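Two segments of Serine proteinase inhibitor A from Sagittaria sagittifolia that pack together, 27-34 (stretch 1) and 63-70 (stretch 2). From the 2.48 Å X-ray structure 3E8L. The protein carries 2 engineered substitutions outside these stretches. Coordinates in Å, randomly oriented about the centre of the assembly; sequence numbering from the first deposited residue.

Stretch 1 27-34: YPLYTIQS
Stretch 2, residues 63-70: RGLPVGFS

The two segments cross steeply, their strands (30-34 and 67-70) running at 103° with axes 6.3 Å apart at closest approach, and pairing consists of a single antiparallel bridge between Tyr 30 and Val 67 (CA-CA 5.2 Å). All residues carry extended backbone angles; in stretch 1 these are -130/144 at Leu 29, -137/142 at Tyr 30, -88/157 at Thr 31 and -112/109 at Ile 32.

Stretch 2 enters at Arg 63, whose side chain is modelled only to CB. Gly 64 (-81/172) lies against Thr 31 (chi1 p), whose CG2 is 3.6 Å from Gly 64 O and 3.5 Å from Leu 65 O; Thr 31 OG1 instead donates to Gln 33 OE1 at 2.6 Å. The CA-to-CB bond of Leu 65 (-87/148; m, t) points away from stretch 1, but the residue contributes its carbonyl: a water accepts from Ile 32 N at 2.9 Å and donates to Leu 65 O at 2.5 Å. Pro 66 (-70/139, C-gamma exo) sets CB 4.0 Å from CD1 of Leu 29 (m, t), and its CA makes a CA-H...O contact of 3.6 Å with Tyr 30 O.

At Val 67 (-124/135, chi1 t) the backbone bonds are reciprocal: Val 67 N donates to Tyr 30 O at 2.6 Å, and Tyr 30 N to Val 67 O at 3.2 Å. Val 67 CG2 also meets CD1 of Ile 32 (m, t) at 3.9 Å. Gly 68 (-102/145) has its CA 5.3 Å from Leu 29 CA, its nearest in register, without a bridge; its N is 4.0 Å from Leu 29 CD2. Phe 69 (-116/128; chi1 m, chi2 -63°) brings CE2 to 3.5 Å from CD1 of Tyr 30 (chi1 m, chi2 82°). The planes are near parallel, at 30°, but slid apart, with centroids at 5.8 Å, so the rings barely overlap. Ile 32 CD1 approaches Phe 69 CE1 at 4.2 Å, near the ring plane. Ser 70 (-139/165, chi1 p) is beyond reach.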

ATOM      1  N   TYR A  27      16.778  -5.246   4.230  1.00 38.27           N
ATOM      2  CA  TYR A  27      15.722  -5.061   5.192  1.00 36.93           C
ATOM      3  C   TYR A  27      15.527  -6.280   6.081  1.00 35.08           C
ATOM      4  O   TYR A  27      15.741  -7.403   5.646  1.00 34.14           O
ATOM      5  CB  TYR A  27      14.397  -4.702   4.491  1.00 38.25           C
ATOM      6  CG  TYR A  27      14.023  -5.445   3.205  1.00 39.69           C
ATOM      7  CD1 TYR A  27      13.828  -4.733   2.008  1.00 41.70           C
ATOM      8  CD2 TYR A  27      13.806  -6.834   3.187  1.00 41.26           C
ATOM      9  CE1 TYR A  27      13.449  -5.375   0.819  1.00 41.95           C
ATOM     10  CE2 TYR A  27      13.436  -7.499   1.990  1.00 42.44           C
ATOM     11  CZ  TYR A  27      13.264  -6.752   0.811  1.00 42.83           C
ATOM     12  OH  TYR A  27      12.913  -7.355  -0.376  1.00 42.82           O
ATOM     13  N   PRO A  28      15.086  -6.044   7.327  1.00 33.35           N
ATOM     14  CA  PRO A  28      14.840  -7.096   8.302  1.00 32.14           C
ATOM     15  C   PRO A  28      13.578  -7.877   7.939  1.00 31.13           C
ATOM     16  O   PRO A  28      12.619  -7.307   7.398  1.00 30.76           O
ATOM     17  CB  PRO A  28      14.633  -6.317   9.608  1.00 32.32           C
ATOM     18  CG  PRO A  28      14.986  -4.867   9.277  1.00 32.24           C
ATOM     19  CD  PRO A  28      14.707  -4.722   7.852  1.00 32.73           C
ATOM     20  N   LEU A  29      13.585  -9.175   8.220  1.00 29.76           N
ATOM     21  CA  LEU A  29      12.510 -10.036   7.782  1.00 28.16           C
ATOM     22  C   LEU A  29      11.991 -10.860   8.923  1.00 27.81           C
ATOM     23  O   LEU A  29      12.745 -11.256   9.812  1.00 27.36           O
ATOM     24  CB  LEU A  29      12.972 -10.950   6.651  1.00 28.12           C
ATOM     25  CG  LEU A  29      13.312 -10.343   5.294  1.00 26.30           C
ATOM     26  CD1 LEU A  29      13.967 -11.399   4.403  1.00 25.31           C
ATOM     27  CD2 LEU A  29      12.069  -9.771   4.640  1.00 24.51           C
ATOM     28  N   TYR A  30      10.679 -11.081   8.895  1.00 27.53           N
ATOM     29  CA  TYR A  30       9.964 -11.855   9.910  1.00 26.89           C
ATOM     30  C   TYR A  30       8.979 -12.779   9.220  1.00 26.58           C
ATOM     31  O   TYR A  30       8.385 -12.411   8.222  1.00 26.86           O
ATOM     32  CB  TYR A  30       9.220 -10.917  10.876  1.00 26.77           C
ATOM     33  CG  TYR A  30      10.164  -9.958  11.577  1.00 26.04           C
ATOM     34  CD1 TYR A  30      10.592  -8.794  10.953  1.00 23.78           C
ATOM     35  CD2 TYR A  30      10.665 -10.248  12.835  1.00 25.55           C
ATOM     36  CE1 TYR A  30      11.474  -7.945  11.566  1.00 25.50           C
ATOM     37  CE2 TYR A  30      11.545  -9.386  13.471  1.00 25.65           C
ATOM     38  CZ  TYR A  30      11.948  -8.239  12.834  1.00 25.06           C
ATOM     39  OH  TYR A  30      12.834  -7.394  13.458  1.00 23.36           O
ATOM     40  N   THR A  31       8.826 -13.986   9.738  1.00 26.37           N
ATOM     41  CA  THR A  31       7.652 -14.776   9.405  1.00 26.31           C
ATOM     42  C   THR A  31       6.552 -14.412  10.393  1.00 26.40           C
ATOM     43  O   THR A  31       6.828 -13.897  11.484  1.00 26.50           O
ATOM     44  CB  THR A  31       7.949 -16.298   9.405  1.00 26.40           C
ATOM     45  OG1 THR A  31       8.495 -16.698  10.670  1.00 26.17           O
ATOM     46  CG2 THR A  31       8.946 -16.655   8.290  1.00 25.31           C
ATOM     47  N   ILE A  32       5.307 -14.641  10.010  1.00 27.09           N
ATOM     48  CA  ILE A  32       4.186 -14.354  10.897  1.00 28.04           C
ATOM     49  C   ILE A  32       3.567 -15.699  11.305  1.00 29.47           C
ATOM     50  O   ILE A  32       2.981 -16.392  10.494  1.00 29.80           O
ATOM     51  CB  ILE A  32       3.171 -13.357  10.246  1.00 27.57           C
ATOM     52  CG1 ILE A  32       3.858 -12.031   9.864  1.00 27.42           C
ATOM     53  CG2 ILE A  32       1.991 -13.113  11.155  1.00 26.38           C
ATOM     54  CD1 ILE A  32       2.965 -11.022   9.119  1.00 27.03           C
ATOM     55  N   GLN A  33       3.749 -16.083  12.560  1.00 31.58           N
ATOM     56  CA  GLN A  33       3.306 -17.388  13.034  1.00 33.74           C
ATOM     57  C   GLN A  33       2.029 -17.250  13.830  1.00 34.53           C
ATOM     58  O   GLN A  33       1.896 -16.316  14.605  1.00 35.36           O
ATOM     59  CB  GLN A  33       4.380 -18.037  13.910  1.00 33.88           C
ATOM     60  CG  GLN A  33       5.192 -19.168  13.228  1.00 37.39           C
ATOM     61  CD  GLN A  33       6.247 -18.649  12.231  1.00 42.21           C
ATOM     62  OE1 GLN A  33       6.793 -17.560  12.404  1.00 45.43           O
ATOM     63  NE2 GLN A  33       6.534 -19.433  11.191  1.00 42.62           N
ATOM     64  N   SER A  34       1.087 -18.170  13.637  1.00 35.56           N
ATOM     65  CA  SER A  34      -0.081 -18.254  14.515  1.00 36.51           C
ATOM     66  C   SER A  34       0.348 -18.637  15.922  1.00 37.38           C
ATOM     67  O   SER A  34       1.129 -19.571  16.109  1.00 37.46           O
ATOM     68  CB  SER A  34      -1.096 -19.263  13.998  1.00 36.45           C
ATOM     69  OG  SER A  34      -2.044 -19.570  15.010  1.00 37.20           O
ATOM     70  N   ARG A  63       7.514 -23.814   6.492  1.00 46.11           N
ATOM     71  CA  ARG A  63       8.080 -22.536   6.827  1.00 45.53           C
ATOM     72  C   ARG A  63       7.104 -21.515   6.292  1.00 43.80           C
ATOM     73  O   ARG A  63       6.494 -21.723   5.243  1.00 44.19           O
ATOM     74  CB  ARG A  63       9.439 -22.366   6.158  1.00 45.94           C
ATOM     75  N   GLY A  64       6.935 -20.423   7.018  1.00 41.69           N
ATOM     76  CA  GLY A  64       6.129 -19.349   6.505  1.00 38.67           C
ATOM     77  C   GLY A  64       7.013 -18.566   5.562  1.00 36.76           C
ATOM     78  O   GLY A  64       8.201 -18.808   5.468  1.00 36.16           O
ATOM     79  N   LEU A  65       6.429 -17.623   4.858  1.00 35.07           N
ATOM     80  CA  LEU A  65       7.190 -16.723   4.035  1.00 33.66           C
ATOM     81  C   LEU A  65       7.639 -15.543   4.836  1.00 32.27           C
ATOM     82  O   LEU A  65       7.006 -15.137   5.761  1.00 31.85           O
ATOM     83  CB  LEU A  65       6.420 -16.267   2.825  1.00 33.34           C
ATOM     84  CG  LEU A  65       6.065 -17.184   1.687  1.00 34.70           C
ATOM     85  CD1 LEU A  65       4.999 -16.536   0.918  1.00 35.83           C
ATOM     86  CD2 LEU A  65       7.204 -17.434   0.802  1.00 33.16           C
ATOM     87  N   PRO A  66       8.785 -15.026   4.477  1.00 31.31           N
ATOM     88  CA  PRO A  66       9.339 -13.828   5.105  1.00 30.31           C
ATOM     89  C   PRO A  66       8.539 -12.594   4.727  1.00 29.80           C
ATOM     90  O   PRO A  66       8.148 -12.458   3.576  1.00 30.02           O
ATOM     91  CB  PRO A  66      10.745 -13.730   4.496  1.00 30.31           C
ATOM     92  CG  PRO A  66      11.009 -15.017   3.827  1.00 29.77           C
ATOM     93  CD  PRO A  66       9.704 -15.594   3.470  1.00 30.91           C
ATOM     94  N   VAL A  67       8.308 -11.701   5.685  1.00 29.38           N
ATOM     95  CA  VAL A  67       7.563 -10.475   5.447  1.00 28.58           C
ATOM     96  C   VAL A  67       8.393  -9.261   5.843  1.00 28.50           C
ATOM     97  O   VAL A  67       8.997  -9.233   6.902  1.00 28.88           O
ATOM     98  CB  VAL A  67       6.242 -10.433   6.252  1.00 28.99           C
ATOM     99  CG1 VAL A  67       5.349  -9.281   5.772  1.00 28.23           C
ATOM    100  CG2 VAL A  67       5.489 -11.765   6.182  1.00 28.37           C
ATOM    101  N   GLY A  68       8.406  -8.246   4.986  1.00 28.47           N
ATOM    102  CA  GLY A  68       9.018  -6.955   5.306  1.00 26.91           C
ATOM    103  C   GLY A  68       7.926  -5.964   5.654  1.00 26.11           C
ATOM    104  O   GLY A  68       6.824  -6.006   5.082  1.00 26.11           O
ATOM    105  N   PHE A  69       8.226  -5.075   6.592  1.00 25.13           N
ATOM    106  CA  PHE A  69       7.258  -4.102   7.081  1.00 24.47           C
ATOM    107  C   PHE A  69       7.727  -2.714   6.734  1.00 24.49           C
ATOM    108  O   PHE A  69       8.867  -2.341   7.009  1.00 24.83           O
ATOM    109  CB  PHE A  69       7.073  -4.232   8.591  1.00 24.47           C
ATOM    110  CG  PHE A  69       6.743  -5.627   9.035  1.00 24.34           C
ATOM    111  CD1 PHE A  69       5.552  -6.245   8.618  1.00 23.47           C
ATOM    112  CD2 PHE A  69       7.629  -6.338   9.846  1.00 23.12           C
ATOM    113  CE1 PHE A  69       5.250  -7.548   9.012  1.00 23.78           C
ATOM    114  CE2 PHE A  69       7.331  -7.639  10.251  1.00 22.95           C
ATOM    115  CZ  PHE A  69       6.138  -8.241   9.829  1.00 24.55           C
ATOM    116  N   SER A  70       6.868  -1.932   6.108  1.00 24.35           N
ATOM    117  CA  SER A  70       7.323  -0.617   5.710  1.00 23.96           C
ATOM    118  C   SER A  70       6.293   0.473   5.942  1.00 23.95           C
ATOM    119  O   SER A  70       5.123   0.190   6.189  1.00 24.94           O
ATOM    120  CB  SER A  70       7.883  -0.651   4.287  1.00 23.44           C
ATOM    121  OG  SER A  70       6.863  -0.820   3.356  1.00 23.74           O
TER
HETATM  122  O   HOH W   1       5.084 -15.729   7.328  1.00 24.15           O